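Local coordinates for protein NtrC family transcriptional regulator (Clostridium acetobutylicum ATCC 824, PDB 2Q5C) that probably acts as a sigma54-dependent transcriptional activator that binds DNA and ATP, the present chain being its N-terminal PrpR-type, probably sensory, domain, at residues Val78-Thr83 and His104-Lys109; Ile100-Ser105 and Phe123-Glu128. One frame throughout, in Å; residues are numbered along the deposited sequence. Where two conformers were deposited one is given.

Contact 1: Val78-Thr83 and His104-Lys109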
loop_
_atom_site.group_PDB
_atom_site.type_symbol
_atom_site.label_atom_id
_atom_site.label_comp_id
_atom_site.label_asym_id
_atom_site.label_seq_id
_atom_site.Cartn_x
_atom_site.Cartn_y
_atom_site.Cartn_z
ATOM N N VAL A 78 2.062 4.246 4.497
ATOM C CA VAL A 78 0.701 4.112 5.031
ATOM C C VAL A 78 0.669 4.937 6.336
ATOM O O VAL A 78 1.522 4.745 7.206
ATOM C CB VAL A 78 0.324 2.654 5.318
ATOM C CG1 VAL A 78 -1.150 2.584 5.725
ATOM C CG2 VAL A 78 0.586 1.751 4.094
ATOM N N THR A 79 -0.279 5.873 6.442
ATOM C CA THR A 79 -0.316 6.783 7.587
ATOM C C THR A 79 -1.317 6.364 8.649
ATOM O O THR A 79 -2.190 5.517 8.433
ATOM C CB THR A 79 -0.610 8.216 7.222
ATOM O OG1 THR A 79 -1.987 8.321 6.830
ATOM C CG2 THR A 79 0.267 8.674 6.064
ATOM N N ARG A 80 -1.180 7.011 9.800
ATOM C CA ARG A 80 -2.079 6.734 10.913
ATOM C C ARG A 80 -3.486 7.180 10.554
ATOM O O ARG A 80 -4.468 6.462 10.857
ATOM C CB ARG A 80 -1.606 7.424 12.202
ATOM C CG ARG A 80 -0.359 6.800 12.807
ATOM C CD ARG A 80 0.206 7.746 13.896
ATOM N NE ARG A 80 1.447 7.242 14.461
ATOM C CZ ARG A 80 2.089 7.822 15.467
ATOM N NH1 ARG A 80 1.588 8.917 16.011
ATOM N NH2 ARG A 80 3.227 7.309 15.918
ATOM N N PHE A 81 -3.606 8.320 9.878
ATOM C CA PHE A 81 -4.948 8.799 9.515
ATOM C C PHE A 81 -5.556 7.917 8.398
ATOM O O PHE A 81 -6.779 7.672 8.393
ATOM C CB PHE A 81 -4.898 10.260 9.059
ATOM C CG PHE A 81 -6.243 10.898 8.931
ATOM C CD1 PHE A 81 -7.004 11.142 10.059
ATOM C CD2 PHE A 81 -6.721 11.311 7.703
ATOM C CE1 PHE A 81 -8.261 11.753 9.959
ATOM C CE2 PHE A 81 -7.965 11.939 7.594
ATOM C CZ PHE A 81 -8.723 12.159 8.727
ATOM N N ASP A 82 -4.741 7.427 7.471
ATOM C CA ASP A 82 -5.224 6.465 6.463
ATOM C C ASP A 82 -5.835 5.263 7.186
ATOM O O ASP A 82 -6.908 4.742 6.797
ATOM C CB ASP A 82 -4.074 5.909 5.606
ATOM C CG ASP A 82 -3.432 6.923 4.651
ATOM O OD1 ASP A 82 -4.137 7.821 4.165
ATOM O OD2 ASP A 82 -2.211 6.712 4.383
ATOM N N THR A 83 -5.152 4.778 8.221
ATOM C CA THR A 83 -5.646 3.608 8.979
ATOM C C THR A 83 -6.957 3.947 9.710
ATOM O O THR A 83 -7.901 3.165 9.676
ATOM C CB THR A 83 -4.573 3.146 9.952
ATOM O OG1 THR A 83 -3.423 2.747 9.198
ATOM C CG2 THR A 83 -5.065 1.901 10.708
ATOM N N HIS A 104 5.232 -4.144 11.017
ATOM C CA HIS A 104 5.096 -3.299 12.199
ATOM C C HIS A 104 3.753 -2.549 12.187
ATOM O O HIS A 104 3.232 -2.192 11.121
ATOM C CB HIS A 104 6.262 -2.286 12.279
ATOM C CG HIS A 104 7.627 -2.916 12.302
ATOM N ND1 HIS A 104 8.069 -3.708 13.344
ATOM C CD2 HIS A 104 8.653 -2.857 11.417
ATOM C CE1 HIS A 104 9.303 -4.116 13.094
ATOM N NE2 HIS A 104 9.681 -3.613 11.931
ATOM N N SER A 105 3.217 -2.292 13.375
ATOM C CA SER A 105 2.038 -1.439 13.523
ATOM C C SER A 105 2.291 -0.035 12.978
ATOM O O SER A 105 3.393 0.498 13.115
ATOM C CB SER A 105 1.680 -1.300 15.003
ATOM O OG SER A 105 1.618 -2.577 15.620
ATOM N N ILE A 106 1.264 0.546 12.368
ATOM C CA ILE A 106 1.300 1.955 11.954
ATOM C C ILE A 106 0.718 2.857 13.057
ATOM O O ILE A 106 1.269 3.914 13.401
ATOM C CB ILE A 106 0.533 2.168 10.618
ATOM C CG1 ILE A 106 1.256 1.475 9.459
ATOM C CG2 ILE A 106 0.392 3.634 10.299
ATOM C CD1 ILE A 106 0.723 0.087 9.114
ATOM N N VAL A 107 -0.429 2.442 13.574
ATOM C CA VAL A 107 -1.089 3.159 14.646
ATOM C C VAL A 107 -1.156 2.185 15.828
ATOM O O VAL A 107 -1.240 0.970 15.634
ATOM C CB VAL A 107 -2.492 3.694 14.189
ATOM C CG1 VAL A 107 -3.335 2.570 13.688
ATOM C CG2 VAL A 107 -3.179 4.468 15.296
ATOM N N ASP A 108 -1.089 2.703 17.052
ATOM C CA ASP A 108 -1.297 1.857 18.219
ATOM C C ASP A 108 -2.753 1.351 18.240
ATOM O O ASP A 108 -3.700 2.154 18.211
ATOM C CB ASP A 108 -0.928 2.660 19.465
ATOM C CG ASP A 108 -1.037 1.860 20.723
ATOM O OD1 ASP A 108 -2.170 1.560 21.143
ATOM O OD2 ASP A 108 0.021 1.531 21.311
ATOM N N LYS A 109 -2.880 0.022 18.257
ATOM C CA LYS A 109 -4.168 -0.668 18.202
ATOM C C LYS A 109 -5.086 -0.187 19.315
ATOM O O LYS A 109 -6.267 0.130 19.079
ATOM C CB LYS A 109 -3.949 -2.184 18.276
ATOM C CG LYS A 109 -5.128 -2.980 18.766
ATOM C CD LYS A 109 -4.688 -4.403 19.044
ATOM C CE LYS A 109 -4.997 -4.788 20.469
ATOM N NZ LYS A 109 -6.386 -4.440 20.896
#
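I106 and V107, in the loop from strand 96-102 to helix 109-116, pack against the first turn of helix 80-90 and the residues just before it. The tight part, on the inner side, is V107 against T83, both buried: CG1 of V107 meets CG2 of T83 at 3.5 Å; with chi1 at 56°, CG1 of V107 sits between its backbone N and carbonyl carbon. L99 and I166 also pack on T83. I106 has the larger share of the interface but, like V78, is only partly covered. CG2 of I106, anti to the backbone N, fits against the bend where the chain enters the helix, 3.5 Å from O of V78 and 3.6 Å from C of T79. The side chains of V78 and I106 meet more loosely, with CB of V78 4.4 Å from CG1 of I106.

The outer side belongs to R80, whose exposed side chain runs extended from CG to NE. Its CG lies 3.4 Å from O of I106, and in the conformer described NE lies 3.5 Å from that oxygen, a weak and doubtful hydrogen bond. T79 and D82 shape the helix start as a capping box: N of D82 donates to OG1 of T79 at 3.0 Å, and N of T79 returns a bond to OD2 of D82. Polar bonding is thus spent largely within the helix start; the loop is held mainly by van der Waals packing of aliphatic side chains on each other and on the backbone, with at most a weak, doubtful link from R80 on the exposed side.

Contact 2: Ile100-Ser105 and Phe123-Glu128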
loop_
_atom_site.group_PDB
_atom_site.type_symbol
_atom_site.label_atom_id
_atom_site.label_comp_id
_atom_site.label_asym_id
_atom_site.label_seq_id
_atom_site.Cartn_x
_atom_site.Cartn_y
_atom_site.Cartn_z
ATOM N N ILE A 100 -4.557 -5.871 9.926
ATOM C CA ILE A 100 -3.409 -6.642 9.478
ATOM C C ILE A 100 -2.370 -5.691 8.908
ATOM O O ILE A 100 -2.659 -4.927 7.973
ATOM C CB ILE A 100 -3.796 -7.744 8.460
ATOM C CG1 ILE A 100 -4.780 -8.730 9.128
ATOM C CG2 ILE A 100 -2.535 -8.466 7.925
ATOM C CD1 ILE A 100 -5.243 -9.873 8.277
ATOM N N ALA A 101 -1.183 -5.704 9.490
ATOM C CA ALA A 101 -0.130 -4.796 9.029
ATOM C C ALA A 101 1.109 -5.562 8.607
ATOM O O ALA A 101 1.373 -6.654 9.098
ATOM C CB ALA A 101 0.231 -3.819 10.104
ATOM N N TYR A 102 1.870 -4.969 7.692
ATOM C CA TYR A 102 3.147 -5.512 7.248
ATOM C C TYR A 102 4.251 -5.144 8.223
ATOM O O TYR A 102 4.527 -3.962 8.418
ATOM C CB TYR A 102 3.508 -4.928 5.880
ATOM C CG TYR A 102 4.752 -5.521 5.238
ATOM C CD1 TYR A 102 4.803 -6.871 4.933
ATOM C CD2 TYR A 102 5.850 -4.715 4.893
ATOM C CE1 TYR A 102 5.900 -7.437 4.317
ATOM C CE2 TYR A 102 6.985 -5.297 4.278
ATOM C CZ TYR A 102 6.977 -6.654 3.994
ATOM O OH TYR A 102 8.031 -7.312 3.358
ATOM N N LYS A 103 4.865 -6.172 8.816
ATOM C CA LYS A 103 6.024 -6.064 9.735
ATOM C C LYS A 103 5.783 -5.353 11.066
ATOM O O LYS A 103 6.092 -5.916 12.124
ATOM C CB LYS A 103 7.290 -5.552 9.011
ATOM C CG LYS A 103 7.770 -6.518 7.954
ATOM C CD LYS A 103 9.100 -6.132 7.301
ATOM C CE LYS A 103 9.528 -7.195 6.304
ATOM N NZ LYS A 103 10.801 -6.882 5.554
ATOM N N HIS A 104 5.232 -4.144 11.017
ATOM C CA HIS A 104 5.096 -3.299 12.199
ATOM C C HIS A 104 3.753 -2.549 12.187
ATOM O O HIS A 104 3.232 -2.192 11.121
ATOM C CB HIS A 104 6.262 -2.286 12.279
ATOM C CG HIS A 104 7.627 -2.916 12.302
ATOM N ND1 HIS A 104 8.069 -3.708 13.344
ATOM C CD2 HIS A 104 8.653 -2.857 11.417
ATOM C CE1 HIS A 104 9.303 -4.116 13.094
ATOM N NE2 HIS A 104 9.681 -3.613 11.931
ATOM N N SER A 105 3.217 -2.292 13.375
ATOM C CA SER A 105 2.038 -1.439 13.523
ATOM C C SER A 105 2.291 -0.035 12.978
ATOM O O SER A 105 3.393 0.498 13.115
ATOM C CB SER A 105 1.680 -1.300 15.003
ATOM O OG SER A 105 1.618 -2.577 15.620
ATOM N N PHE A 123 -2.746 -8.322 13.667
ATOM C CA PHE A 123 -1.956 -9.416 13.121
ATOM C C PHE A 123 -0.873 -8.807 12.261
ATOM O O PHE A 123 -1.138 -7.871 11.509
ATOM C CB PHE A 123 -2.811 -10.329 12.238
ATOM C CG PHE A 123 -4.013 -10.953 12.938
ATOM C CD1 PHE A 123 -3.985 -12.284 13.338
ATOM C CD2 PHE A 123 -5.172 -10.212 13.160
ATOM C CE1 PHE A 123 -5.113 -12.870 13.956
ATOM C CE2 PHE A 123 -6.293 -10.788 13.786
ATOM C CZ PHE A 123 -6.256 -12.118 14.186
ATOM N N LEU A 124 0.343 -9.317 12.377
ATOM C CA LEU A 124 1.471 -8.844 11.556
ATOM C C LEU A 124 1.909 -9.914 10.564
ATOM O O LEU A 124 1.859 -11.104 10.873
ATOM C CB LEU A 124 2.646 -8.422 12.442
ATOM C CG LEU A 124 2.404 -7.290 13.448
ATOM C CD1 LEU A 124 3.647 -7.008 14.273
ATOM C CD2 LEU A 124 1.914 -6.006 12.754
ATOM N N PHE A 125 2.315 -9.516 9.359
ATOM C CA PHE A 125 2.851 -10.449 8.369
ATOM C C PHE A 125 4.134 -9.860 7.802
ATOM O O PHE A 125 4.315 -8.640 7.810
ATOM C CB PHE A 125 1.842 -10.843 7.276
ATOM C CG PHE A 125 1.601 -9.780 6.211
ATOM C CD1 PHE A 125 2.119 -9.918 4.921
ATOM C CD2 PHE A 125 0.826 -8.659 6.494
ATOM C CE1 PHE A 125 1.880 -8.948 3.938
ATOM C CE2 PHE A 125 0.596 -7.666 5.502
ATOM C CZ PHE A 125 1.120 -7.811 4.243
ATOM N N SER A 126 5.038 -10.735 7.374
ATOM C CA SER A 126 6.342 -10.304 6.864
ATOM C C SER A 126 6.624 -10.738 5.445
ATOM O O SER A 126 7.658 -10.350 4.879
ATOM C CB SER A 126 7.470 -10.795 7.779
ATOM O OG SER A 126 7.485 -10.029 8.972
ATOM N N SER A 127 5.734 -11.537 4.865
ATOM C CA SER A 127 5.914 -12.013 3.501
ATOM C C SER A 127 4.584 -12.329 2.853
ATOM O O SER A 127 3.605 -12.664 3.535
ATOM C CB SER A 127 6.814 -13.255 3.480
ATOM O OG SER A 127 6.139 -14.357 4.052
ATOM N N GLU A 128 4.563 -12.241 1.527
ATOM C CA GLU A 128 3.396 -12.573 0.722
ATOM C C GLU A 128 2.882 -13.975 1.002
ATOM O O GLU A 128 1.667 -14.209 0.996
ATOM C CB GLU A 128 3.768 -12.443 -0.771
ATOM C CG GLU A 128 2.692 -12.838 -1.746
ATOM C CD GLU A 128 2.990 -12.419 -3.160
ATOM O OE1 GLU A 128 4.120 -11.958 -3.420
ATOM O OE2 GLU A 128 2.076 -12.529 -4.000
#
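F125, L124 and I100 bury the most surface where strand 100-102 runs parallel to edge strand 123-125. The ring of F125, set by a chi1 of 76° that places CG between the backbone N and carbonyl carbon, lies against strand 100-102. CD1 of Y102 stands 3.7 Å above one face of that ring, offset toward the rim, in an edge-to-face pair with planes at 60°. CG2 of I100 approaches CD2 of F125 at 3.7 Å, while CG1 of I100 touches CB of F123; L134 of helix 131-140 covers this face. On the other face of the sheet L124 puts CD2 3.8 Å from CB of A101 and CD1 3.4 Å from O of K103.

Two backbone bonds join the strands, A101 N to F123 O at 3.0 Å and F125 N to A101 O; a third, K103 N to F125 O at 2.7 Å, continues the pairing just past strand 100-102. Beyond them Y102 and K103 both reach D63, by hydrogen bond and salt bridge. In this right-handed beta-alpha-beta unit backbone bonds fix the register, and the side chains give one largely aromatic, mostly buried face, I100 among the rings, and a more exposed one at L124.

In the fold
Contact 2 joins two neighbouring strands of a parallel sheet, whereas contact 1 sets a loop against the start of a helix beside that same sheet. H104 and S105 are common to both, and CD1 of I106 packs on CB of A101 at 4.1 Å, so the sheet face that carries A101 continues into the loop packing. Contact 2, with 501 against 276 Å², has a buried side (I100, F123, F125 under helix 131-140) and an exposed one at L124; contact 1 is buried only at V107 and T83 and opens to solvent at R80. Strong backbone hydrogen bonds and aromatic packing mark the strand pair; aliphatic contacts and at most one weak, doubtful bond mark the loop.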